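Local structure of transcriptional regulator (NtrC family) (Aquifex aeolicus, 3DZD) at residues K1-D7 with Y25-K31. The protein probably activates transcription by sigma54 RNA polymerase, using an AAA+ ATPase domain that binds ADP here and is under the control of a response-regulator receiver domain. Numbering follows the deposited sequence.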
ATOM      1  N   LYS A   1      20.000  -5.884  11.459  1.00 59.33           N
ATOM      2  CA  LYS A   1      19.723  -7.069  10.657  1.00 66.29           C
ATOM      3  C   LYS A   1      20.258  -8.314  11.347  1.00 64.70           C
ATOM      4  O   LYS A   1      21.393  -8.724  11.100  1.00 63.46           O
ATOM      5  CB  LYS A   1      20.382  -6.948   9.283  1.00 69.10           C
ATOM      6  CG  LYS A   1      19.915  -5.773   8.456  1.00 79.64           C
ATOM      7  CD  LYS A   1      18.641  -6.095   7.703  1.00 83.40           C
ATOM      8  CE  LYS A   1      18.152  -4.877   6.943  1.00 99.16           C
ATOM      9  NZ  LYS A   1      19.280  -4.190   6.255  1.00100.47           N
ATOM     10  N   ARG A   2      19.444  -8.921  12.202  1.00 52.85           N
ATOM     11  CA  ARG A   2      19.874 -10.108  12.933  1.00 54.10           C
ATOM     12  C   ARG A   2      19.563 -11.412  12.206  1.00 52.49           C
ATOM     13  O   ARG A   2      18.593 -11.504  11.460  1.00 51.12           O
ATOM     14  CB  ARG A   2      19.255 -10.136  14.324  1.00 55.31           C
ATOM     15  CG  ARG A   2      19.793  -9.072  15.251  1.00 59.98           C
ATOM     16  CD  ARG A   2      19.532  -9.450  16.689  1.00 66.79           C
ATOM     17  NE  ARG A   2      19.927  -8.406  17.630  1.00 75.75           N
ATOM     18  CZ  ARG A   2      21.184  -8.039  17.860  1.00 82.71           C
ATOM     19  NH1 ARG A   2      22.185  -8.614  17.202  1.00 80.67           N
ATOM     20  NH2 ARG A   2      21.441  -7.084  18.744  1.00 84.55           N
ATOM     21  N   VAL A   3      20.406 -12.419  12.423  1.00 48.11           N
ATOM     22  CA  VAL A   3      20.192 -13.743  11.848  1.00 51.48           C
ATOM     23  C   VAL A   3      20.606 -14.805  12.850  1.00 53.60           C
ATOM     24  O   VAL A   3      21.751 -14.827  13.284  1.00 49.50           O
ATOM     25  CB  VAL A   3      21.007 -13.944  10.549  1.00 51.73           C
ATOM     26  CG1 VAL A   3      20.791 -15.348   9.989  1.00 45.65           C
ATOM     27  CG2 VAL A   3      20.636 -12.887   9.517  1.00 51.02           C
ATOM     28  N   LEU A   4      19.679 -15.678  13.229  1.00 46.56           N
ATOM     29  CA  LEU A   4      20.015 -16.757  14.152  1.00 47.60           C
ATOM     30  C   LEU A   4      20.329 -18.015  13.368  1.00 51.21           C
ATOM     31  O   LEU A   4      19.518 -18.463  12.558  1.00 51.28           O
ATOM     32  CB  LEU A   4      18.873 -17.034  15.142  1.00 50.70           C
ATOM     33  CG  LEU A   4      19.041 -18.269  16.042  1.00 56.06           C
ATOM     34  CD1 LEU A   4      20.175 -18.085  17.049  1.00 56.38           C
ATOM     35  CD2 LEU A   4      17.743 -18.610  16.759  1.00 51.21           C
ATOM     36  N   VAL A   5      21.512 -18.570  13.609  1.00 48.67           N
ATOM     37  CA  VAL A   5      21.951 -19.793  12.947  1.00 48.94           C
ATOM     38  C   VAL A   5      21.935 -20.957  13.926  1.00 49.87           C
ATOM     39  O   VAL A   5      22.706 -20.978  14.890  1.00 50.72           O
ATOM     40  CB  VAL A   5      23.368 -19.651  12.360  1.00 49.10           C
ATOM     41  CG1 VAL A   5      23.763 -20.931  11.641  1.00 49.87           C
ATOM     42  CG2 VAL A   5      23.434 -18.475  11.402  1.00 48.55           C
ATOM     43  N   VAL A   6      21.040 -21.912  13.677  1.00 49.84           N
ATOM     44  CA  VAL A   6      20.889 -23.092  14.522  1.00 53.00           C
ATOM     45  C   VAL A   6      21.454 -24.340  13.838  1.00 58.98           C
ATOM     46  O   VAL A   6      20.906 -24.802  12.832  1.00 54.50           O
ATOM     47  CB  VAL A   6      19.411 -23.352  14.849  1.00 54.02           C
ATOM     48  CG1 VAL A   6      19.289 -24.451  15.882  1.00 55.05           C
ATOM     49  CG2 VAL A   6      18.747 -22.077  15.342  1.00 49.92           C
ATOM     50  N   ASP A   7      22.538 -24.890  14.385  1.00 52.39           N
ATOM     51  CA  ASP A   7      23.179 -26.058  13.785  1.00 52.67           C
ATOM     52  C   ASP A   7      24.137 -26.765  14.739  1.00 53.93           C
ATOM     53  O   ASP A   7      24.737 -26.145  15.616  1.00 54.38           O
ATOM     54  CB  ASP A   7      23.916 -25.678  12.490  1.00 52.38           C
ATOM     55  CG  ASP A   7      24.189 -26.886  11.587  1.00 52.54           C
ATOM     56  OD1 ASP A   7      23.652 -26.935  10.463  1.00 52.19           O
ATOM     57  OD2 ASP A   7      24.942 -27.790  11.992  1.00 53.71           O
ATOM     58  N   TYR A  25      25.480  -8.359   8.185  1.00 51.34           N
ATOM     59  CA  TYR A  25      24.488  -8.922   9.095  1.00 58.40           C
ATOM     60  C   TYR A  25      25.115  -9.179  10.449  1.00 58.38           C
ATOM     61  O   TYR A  25      26.313  -9.445  10.551  1.00 65.50           O
ATOM     62  CB  TYR A  25      23.879 -10.219   8.552  1.00 57.48           C
ATOM     63  CG  TYR A  25      23.337 -10.109   7.151  1.00 55.18           C
ATOM     64  CD1 TYR A  25      22.063  -9.609   6.914  1.00 51.94           C
ATOM     65  CD2 TYR A  25      24.101 -10.515   6.061  1.00 58.07           C
ATOM     66  CE1 TYR A  25      21.566  -9.507   5.624  1.00 47.79           C
ATOM     67  CE2 TYR A  25      23.619 -10.418   4.773  1.00 54.55           C
ATOM     68  CZ  TYR A  25      22.354  -9.914   4.558  1.00 48.11           C
ATOM     69  OH  TYR A  25      21.879  -9.830   3.267  1.00 53.82           O
ATOM     70  N   HIS A  26      24.303  -9.097  11.489  1.00 63.13           N
ATOM     71  CA  HIS A  26      24.776  -9.377  12.832  1.00 66.10           C
ATOM     72  C   HIS A  26      24.259 -10.752  13.282  1.00 60.57           C
ATOM     73  O   HIS A  26      23.138 -10.876  13.770  1.00 60.60           O
ATOM     74  CB  HIS A  26      24.376  -8.240  13.785  1.00 70.70           C
ATOM     75  CG  HIS A  26      25.068  -6.937  13.494  1.00 85.19           C
ATOM     76  ND1 HIS A  26      24.853  -6.215  12.338  1.00 91.23           N
ATOM     77  CD2 HIS A  26      25.975  -6.227  14.210  1.00 87.25           C
ATOM     78  CE1 HIS A  26      25.596  -5.123  12.351  1.00 93.07           C
ATOM     79  NE2 HIS A  26      26.288  -5.106  13.476  1.00 92.15           N
ATOM     80  N   PRO A  27      25.086 -11.796  13.091  1.00 50.89           N
ATOM     81  CA  PRO A  27      24.731 -13.195  13.352  1.00 47.43           C
ATOM     82  C   PRO A  27      24.762 -13.556  14.830  1.00 53.31           C
ATOM     83  O   PRO A  27      25.512 -12.954  15.607  1.00 57.04           O
ATOM     84  CB  PRO A  27      25.848 -13.987  12.658  1.00 47.91           C
ATOM     85  CG  PRO A  27      26.791 -12.981  12.077  1.00 47.60           C
ATOM     86  CD  PRO A  27      26.496 -11.660  12.694  1.00 47.37           C
ATOM     87  N   ASP A  28      23.955 -14.548  15.193  1.00 48.34           N
ATOM     88  CA  ASP A  28      24.054 -15.230  16.475  1.00 52.70           C
ATOM     89  C   ASP A  28      23.893 -16.711  16.171  1.00 49.63           C
ATOM     90  O   ASP A  28      23.406 -17.065  15.104  1.00 49.15           O
ATOM     91  CB  ASP A  28      22.958 -14.759  17.426  1.00 49.05           C
ATOM     92  CG  ASP A  28      23.290 -15.029  18.885  1.00 64.95           C
ATOM     93  OD1 ASP A  28      24.277 -15.753  19.164  1.00 69.25           O
ATOM     94  OD2 ASP A  28      22.555 -14.514  19.756  1.00 70.68           O
ATOM     95  N   THR A  29      24.305 -17.579  17.090  1.00 50.57           N
ATOM     96  CA  THR A  29      24.251 -19.014  16.836  1.00 51.01           C
ATOM     97  C   THR A  29      23.735 -19.792  18.035  1.00 53.77           C
ATOM     98  O   THR A  29      24.025 -19.451  19.178  1.00 57.43           O
ATOM     99  CB  THR A  29      25.631 -19.568  16.443  1.00 51.57           C
ATOM    100  OG1 THR A  29      26.547 -19.391  17.527  1.00 58.41           O
ATOM    101  CG2 THR A  29      26.171 -18.845  15.224  1.00 50.98           C
ATOM    102  N   ALA A  30      22.962 -20.836  17.760  1.00 51.84           N
ATOM    103  CA  ALA A  30      22.511 -21.770  18.784  1.00 58.85           C
ATOM    104  C   ALA A  30      22.918 -23.179  18.375  1.00 61.12           C
ATOM    105  O   ALA A  30      22.709 -23.586  17.234  1.00 59.69           O
ATOM    106  CB  ALA A  30      21.013 -21.685  18.964  1.00 52.23           C
ATOM    107  N   LYS A  31      23.500 -23.924  19.306  1.00 80.82           N
ATOM    108  CA  LYS A  31      24.059 -25.230  18.986  1.00 81.24           C
ATOM    109  C   LYS A  31      23.115 -26.375  19.351  1.00 89.17           C
ATOM    110  O   LYS A  31      23.378 -27.534  19.031  1.00 89.56           O
ATOM    111  CB  LYS A  31      25.415 -25.398  19.670  1.00 83.97           C
ATOM    112  CG  LYS A  31      26.422 -24.322  19.284  1.00 89.36           C
ATOM    113  CD  LYS A  31      27.632 -24.323  20.209  1.00 94.65           C
ATOM    114  CE  LYS A  31      28.592 -23.178  19.890  1.00100.96           C
ATOM    115  NZ  LYS A  31      29.768 -23.161  20.813  1.00 94.93           N
TER
HETATM  116  O   HOH W   1      22.445 -11.160  16.295  1.00 59.92           O
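Strands 2-6 and 26-30 form the first beta-alpha-beta unit of the CheY-like receiver domain, linked by helix 10-22. They run parallel, their axes 4.5 Å apart at 26°; 26-30 is one of the two outermost strands of the five-stranded sheet, while 2-6 also bonds to strand 47-51 through Leu4 and Val6. Between the two strands, backbone hydrogen bonds alternate in donor side: His26 N to Lys1 O (3.0 Å), a weak Val3 N to His26 O (3.4 Å), Asp28 N to Val3 O (2.9 Å), Val5 N to Asp28 O (2.8 Å), Ala30 N to Val5 O (2.9 Å) and Asp7 N to Ala30 O (3.1 Å). Pro27, lacking an amide hydrogen, falls where the register requires no donor toward 2-6; its CA instead makes a CA-H...O contact with Val3 O (3.4 Å). Side chains pack on both faces. Leu4, Val6 and Ala30 meet helix 33-42, with Leu4 CD1 4.2 Å from Ala30 CB; Val3, Pro27 and Thr29 meet helix 10-22. Among polar groups, Arg2 forms a salt bridge with Glu261 of the second subunit, and one water accepts from Arg2 NH1 (2.7 Å) and donates to His26 O (2.6 Å).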